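Local coordinates for alpha-catenin-like protein hmp-1 (PDB 5XA5) that helps link cadherin–catenin complexes to actin filaments, and is required for cell migration in body enclosure and for the cell shape changes of body elongation, at residues A[144-147]-A[148-152]; A[24-27]-A[28-31]; A[56-59]-A[60-64]. All coordinates share one frame; numbering follows the deposited sequence. Where two conformers were deposited one is given.

Contact 1 of 3, residues A[144-147]-A[148-152]; sequences IDVK and VIVDK
The peptide carbonyl of V146 receives V150 N in its own plane (V146 O to V150 N 2.9 Å), while the CG2 methyl of V150 rests on the same oxygen, 3.5 Å from V146 O. Two residues earlier, V148 N comes to I144 O at 3.0 Å, tilted 21° from that carbonyl's plane. D151 N meets K147 O at 2.9 Å and leans 28° out of plane. I149 N lies farther from D145 O, at 3.4 Å, and this bond is weak.

Carbon atoms of the later residues pack beside these oxygens. V148 has CG1 anti to the backbone N (chi1 170°), which swings CG2 back along the helix to 3.4 Å from I144 O. I149 sends CG1 rather than a methyl backward, to 3.5 Å from D145 O. Side chain meets side chain loosely where V146 CG1 faces V150 CG2 at 4.2 Å; L258 of helix 234-258 touches both valines.

The polar ends of K147 and D145 find their partners outside this turn. K147, extended beyond CG, forms a salt bridge with D82, and the two carboxylate oxygens of D145 accept hydrogen bonds from the backbone of the chain of another protein. I149 packs on L186 and T189 of helix 169-196, whereas I144 lies against A85 and L89 of helix 83-112.

Backbone bonding therefore holds the turn, and the branched side chains pack on it without any polar bond to one another. With its carboxylate gripped by another chain's peptide groups, D145 probably remains charged, and its bonds to the other protein are consistent with a place in a binding interface, perhaps that for beta-catenin.

Contact 2 of 3, residues A[24-27]-A[28-31]; sequences NVLK and QITQ
Q28 turns its side-chain amide back over the preceding turn and offers NE2 to both oxygens of N24. Both bonds are weak: NE2 of Q28 is 3.2 Å from N24 OD1, and the same nitrogen is 3.3 Å from N24 O. The two amide planes stand 29° apart. With CG anti to the carbonyl carbon (chi1 -74°) and the chain extended beyond it, Q28 runs back past N24 O, which also receives the backbone N of Q28 at 3.3 Å. The N24 carbonyl thus has one regular helical donor and one weaker side-chain donor. An alanine in place of Q28 would probably leave N24 OD1 without this amide donor and open a gap against L138 of helix 117-165.

L26 O is also doubly served. T30 N reaches it at 2.9 Å, and the hydroxyl of T30 donates over a shorter distance, 2.7 Å from OG1 to L26 O. The hydroxyl stands 38° above the carbonyl plane, on the face opposite the backbone donor, so that T30 grips the oxygen from both faces. V25 O takes I29 N at 2.9 Å, and K27 O takes Q31 N at 3.0 Å.

Other polar ends find partners beyond the segments. K27 NZ, on a chain bent at its far end, bonds to K23 O, while N24 ND2 and Q31 OE1 are bound by side chains of the chain of another protein, Q31 OE1 by a basic one among them. V25 and I29 face helix 117-165, touching D142 and A135 respectively. Packed on that helix and in contact with the partner chain, this is a helix shared between the all-helical vinculin/alpha-catenin fold and its binding interface.

Contact 3 of 3, residues A[56-59]-A[60-64]; sequences ATLD and AAVAN
V62 N meets L58 O at 2.9 Å, almost in line with the C=O bond, and A61 N reaches T57 O at the same 2.9 Å. The bonds on either side in sequence are nearly as short: A60 N is 3.0 Å from A56 O, and A63 N is 3.0 Å from D59 O. All four are main-chain bonds, each between residues four apart, and they give an evenly bonded helix. The T57 hydroxyl bends back to a carbonyl too, that of G53.

Around these bonds the packing comes from small groups. V62, with CG1 anti to the backbone N (chi1 173°), lays CG2 at 3.3 Å from L58 O, and the same methyl approaches L58 CD1 at 4.2 Å. The alanines add single methyls; A61 CB lies 3.4 Å from T57 O.

L58 and V62 are buried, while A56, T57 and A60 face outward. On helix 51-74, L58 packs on M103 and I104 of helix 83-112, D59 also touches I104, and V62 meets an apolar side chain of the chain of another protein. Polar side chains of that chain lie against L58 and A61, so this part of the helix sits between its antiparallel neighbour and the bound partner.

Overall arrangement
From the N terminus the chain passes first through contact 2 on helix 23-36, then contact 3 on helix 51-74, the next helix, and then contact 1 on helix 117-165. Each is a local turn, closing no long loop, and the three follow in series without nesting or crossing. Centres lie about 21 Å apart for contacts 2 and 3 and for contacts 1 and 2, and about 31 Å for contacts 1 and 3. Contact 2 packs on helix 117-165 just before contact 1; contacts 1 and 3 both touch helix 83-112. Contact 1 also reaches helices 169-196 and 234-258, so helix 117-165 runs from helix 83-112 into their packing. All three meet the partner chain.

Contact 1 of 3, residues A[144-147]-A[148-152]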
# COMPACT_ATOMS: atom_id res chain seq x y z
N ILE A 144 0.80 -2.19 -4.42
CA ILE A 144 0.59 -1.20 -5.48
C ILE A 144 1.00 0.18 -4.96
O ILE A 144 1.60 0.99 -5.67
CB ILE A 144 -0.88 -1.16 -5.95
CG1 ILE A 144 -1.31 -2.54 -6.47
CG2 ILE A 144 -1.08 -0.10 -7.01
CD1 ILE A 144 -0.32 -3.16 -7.43
N ASP A 145 0.69 0.44 -3.70
CA ASP A 145 1.16 1.65 -3.05
C ASP A 145 2.70 1.72 -3.11
O ASP A 145 3.27 2.80 -3.27
CB ASP A 145 0.67 1.72 -1.59
CG ASP A 145 -0.84 1.97 -1.47
OD1 ASP A 145 -1.43 2.49 -2.44
OD2 ASP A 145 -1.42 1.64 -0.41
N VAL A 146 3.37 0.57 -2.99
CA VAL A 146 4.83 0.54 -3.06
C VAL A 146 5.28 0.84 -4.49
O VAL A 146 6.27 1.56 -4.69
CB VAL A 146 5.39 -0.82 -2.59
CG1 VAL A 146 6.84 -1.00 -3.06
CG2 VAL A 146 5.28 -0.92 -1.08
N LYS A 147 4.56 0.31 -5.48
CA LYS A 147 4.91 0.55 -6.88
C LYS A 147 4.86 2.03 -7.21
O LYS A 147 5.63 2.52 -8.04
CB LYS A 147 3.98 -0.23 -7.81
CG LYS A 147 4.37 -1.68 -8.00
CD LYS A 147 3.59 -2.32 -9.14
CE LYS A 147 4.21 -3.66 -9.52
NZ LYS A 147 3.41 -4.37 -10.56
N VAL A 148 3.93 2.73 -6.58
CA VAL A 148 3.86 4.18 -6.74
C VAL A 148 5.12 4.87 -6.22
O VAL A 148 5.64 5.79 -6.87
CB VAL A 148 2.61 4.74 -6.04
CG1 VAL A 148 2.63 6.26 -5.99
CG2 VAL A 148 1.36 4.25 -6.77
N ILE A 149 5.65 4.42 -5.09
CA ILE A 149 6.89 4.98 -4.57
C ILE A 149 8.03 4.68 -5.53
O ILE A 149 8.86 5.55 -5.82
CB ILE A 149 7.23 4.44 -3.18
CG1 ILE A 149 6.06 4.69 -2.25
CG2 ILE A 149 8.46 5.16 -2.65
CD1 ILE A 149 6.31 4.22 -0.84
N VAL A 150 8.08 3.44 -6.02
CA VAL A 150 9.15 3.04 -6.94
C VAL A 150 9.10 3.88 -8.21
O VAL A 150 10.15 4.25 -8.78
CB VAL A 150 9.06 1.52 -7.27
CG1 VAL A 150 10.00 1.16 -8.40
CG2 VAL A 150 9.37 0.70 -6.02
N ASP A 151 7.90 4.22 -8.66
CA ASP A 151 7.73 5.07 -9.84
C ASP A 151 8.34 6.45 -9.60
O ASP A 151 8.95 7.05 -10.50
CB ASP A 151 6.24 5.18 -10.20
CG ASP A 151 6.00 5.83 -11.54
OD1 ASP A 151 5.66 7.03 -11.57
OD2 ASP A 151 6.14 5.14 -12.57
N LYS A 152 8.23 6.94 -8.36
CA LYS A 152 8.82 8.23 -7.98
C LYS A 152 10.35 8.15 -7.97
O LYS A 152 11.02 9.08 -8.43
CB LYS A 152 8.31 8.69 -6.61
CG LYS A 152 8.75 10.08 -6.25
CD LYS A 152 8.11 11.08 -7.19
CE LYS A 152 8.39 12.51 -6.77
NZ LYS A 152 7.36 13.44 -7.31

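Contact 2 of 3, residues A[24-27]-A[28-31]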
# COMPACT_ATOMS: atom_id res chain seq x y z
N ASN A 24 0.45 -0.95 9.22
CA ASN A 24 -0.95 -0.56 9.09
C ASN A 24 -1.75 -1.74 8.55
O ASN A 24 -2.79 -2.10 9.10
CB ASN A 24 -1.08 0.66 8.18
CG ASN A 24 -2.47 1.26 8.17
OD1 ASN A 24 -3.31 0.91 8.98
ND2 ASN A 24 -2.70 2.18 7.24
N VAL A 25 -1.26 -2.36 7.49
CA VAL A 25 -1.92 -3.54 6.93
C VAL A 25 -1.88 -4.71 7.91
O VAL A 25 -2.87 -5.41 8.11
CB VAL A 25 -1.27 -3.97 5.60
CG1 VAL A 25 -1.87 -5.29 5.11
CG2 VAL A 25 -1.46 -2.89 4.57
N LEU A 26 -0.73 -4.91 8.54
CA LEU A 26 -0.55 -6.06 9.43
C LEU A 26 -1.57 -6.01 10.56
O LEU A 26 -2.21 -7.02 10.85
CB LEU A 26 0.88 -6.09 10.01
CG LEU A 26 1.19 -7.30 10.91
CD1 LEU A 26 0.88 -8.61 10.18
CD2 LEU A 26 2.63 -7.28 11.39
N LYS A 27 -1.75 -4.84 11.17
CA LYS A 27 -2.69 -4.75 12.30
C LYS A 27 -4.11 -4.98 11.84
O LYS A 27 -4.88 -5.68 12.50
CB LYS A 27 -2.58 -3.40 12.99
CG LYS A 27 -1.26 -3.25 13.76
CD LYS A 27 -1.31 -2.13 14.78
CE LYS A 27 -1.63 -0.81 14.13
NZ LYS A 27 -0.63 -0.46 13.08
N GLN A 28 -4.46 -4.41 10.68
CA GLN A 28 -5.81 -4.59 10.15
C GLN A 28 -6.11 -6.05 9.85
O GLN A 28 -7.17 -6.55 10.20
CB GLN A 28 -6.00 -3.75 8.88
CG GLN A 28 -6.15 -2.26 9.12
CD GLN A 28 -6.37 -1.49 7.83
OE1 GLN A 28 -7.49 -1.40 7.34
NE2 GLN A 28 -5.29 -0.94 7.28
N ILE A 29 -5.19 -6.73 9.18
CA ILE A 29 -5.45 -8.12 8.81
C ILE A 29 -5.41 -9.01 10.06
O ILE A 29 -6.13 -9.99 10.13
CB ILE A 29 -4.48 -8.66 7.72
CG1 ILE A 29 -3.04 -8.76 8.22
CG2 ILE A 29 -4.55 -7.81 6.45
CD1 ILE A 29 -2.08 -9.31 7.18
N THR A 30 -4.61 -8.64 11.05
CA THR A 30 -4.59 -9.43 12.28
C THR A 30 -5.95 -9.35 12.96
O THR A 30 -6.46 -10.36 13.47
CB THR A 30 -3.47 -8.95 13.21
OG1 THR A 30 -2.22 -9.12 12.52
CG2 THR A 30 -3.43 -9.75 14.48
N GLN A 31 -6.55 -8.17 12.95
CA GLN A 31 -7.90 -8.00 13.49
C GLN A 31 -8.90 -8.85 12.71
O GLN A 31 -9.71 -9.57 13.29
CB GLN A 31 -8.35 -6.55 13.43
CG GLN A 31 -7.64 -5.59 14.36
CD GLN A 31 -7.94 -4.15 14.02
OE1 GLN A 31 -9.07 -3.80 13.70
NE2 GLN A 31 -6.92 -3.30 14.09

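Contact 3 of 3, residues A[56-59]-A[60-64]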
# COMPACT_ATOMS: atom_id res chain seq x y z
N ALA A 56 -28.93 -6.41 6.49
CA ALA A 56 -28.96 -5.14 5.77
C ALA A 56 -27.68 -4.34 5.99
O ALA A 56 -27.11 -3.80 5.04
CB ALA A 56 -30.18 -4.32 6.18
N THR A 57 -27.25 -4.26 7.24
CA THR A 57 -26.01 -3.56 7.56
C THR A 57 -24.83 -4.20 6.84
O THR A 57 -24.00 -3.50 6.27
CB THR A 57 -25.74 -3.56 9.06
OG1 THR A 57 -26.82 -2.88 9.73
CG2 THR A 57 -24.42 -2.87 9.37
N LEU A 58 -24.76 -5.52 6.88
CA LEU A 58 -23.70 -6.26 6.21
C LEU A 58 -23.70 -5.95 4.72
O LEU A 58 -22.66 -5.67 4.13
CB LEU A 58 -23.86 -7.76 6.45
CG LEU A 58 -22.98 -8.69 5.60
CD1 LEU A 58 -21.53 -8.53 5.99
CD2 LEU A 58 -23.45 -10.14 5.73
N ASP A 59 -24.88 -5.98 4.12
CA ASP A 59 -25.04 -5.71 2.70
C ASP A 59 -24.52 -4.31 2.35
O ASP A 59 -23.77 -4.14 1.38
CB ASP A 59 -26.51 -5.86 2.29
CG ASP A 59 -26.74 -5.68 0.81
OD1 ASP A 59 -25.83 -5.98 0.02
OD2 ASP A 59 -27.85 -5.26 0.43
N ALA A 60 -24.89 -3.32 3.15
CA ALA A 60 -24.46 -1.94 2.92
C ALA A 60 -22.97 -1.77 3.11
O ALA A 60 -22.33 -0.97 2.42
CB ALA A 60 -25.20 -1.00 3.85
N ALA A 61 -22.41 -2.52 4.06
CA ALA A 61 -20.98 -2.43 4.35
C ALA A 61 -20.17 -3.06 3.22
O ALA A 61 -19.10 -2.54 2.87
CB ALA A 61 -20.65 -3.10 5.68
N VAL A 62 -20.64 -4.17 2.68
CA VAL A 62 -20.01 -4.76 1.50
C VAL A 62 -20.03 -3.76 0.36
O VAL A 62 -19.00 -3.50 -0.27
CB VAL A 62 -20.70 -6.07 1.06
CG1 VAL A 62 -20.13 -6.55 -0.27
CG2 VAL A 62 -20.54 -7.14 2.11
N ALA A 63 -21.20 -3.18 0.11
CA ALA A 63 -21.35 -2.21 -0.97
C ALA A 63 -20.42 -1.00 -0.81
O ALA A 63 -19.80 -0.56 -1.77
CB ALA A 63 -22.81 -1.75 -1.06
N ASN A 64 -20.33 -0.47 0.41
CA ASN A 64 -19.51 0.71 0.62
C ASN A 64 -18.04 0.39 0.42
O ASN A 64 -17.28 1.23 -0.07
CB ASN A 64 -19.75 1.30 2.01
CG ASN A 64 -19.03 2.62 2.21
OD1 ASN A 64 -17.97 2.68 2.82
ND2 ASN A 64 -19.60 3.69 1.66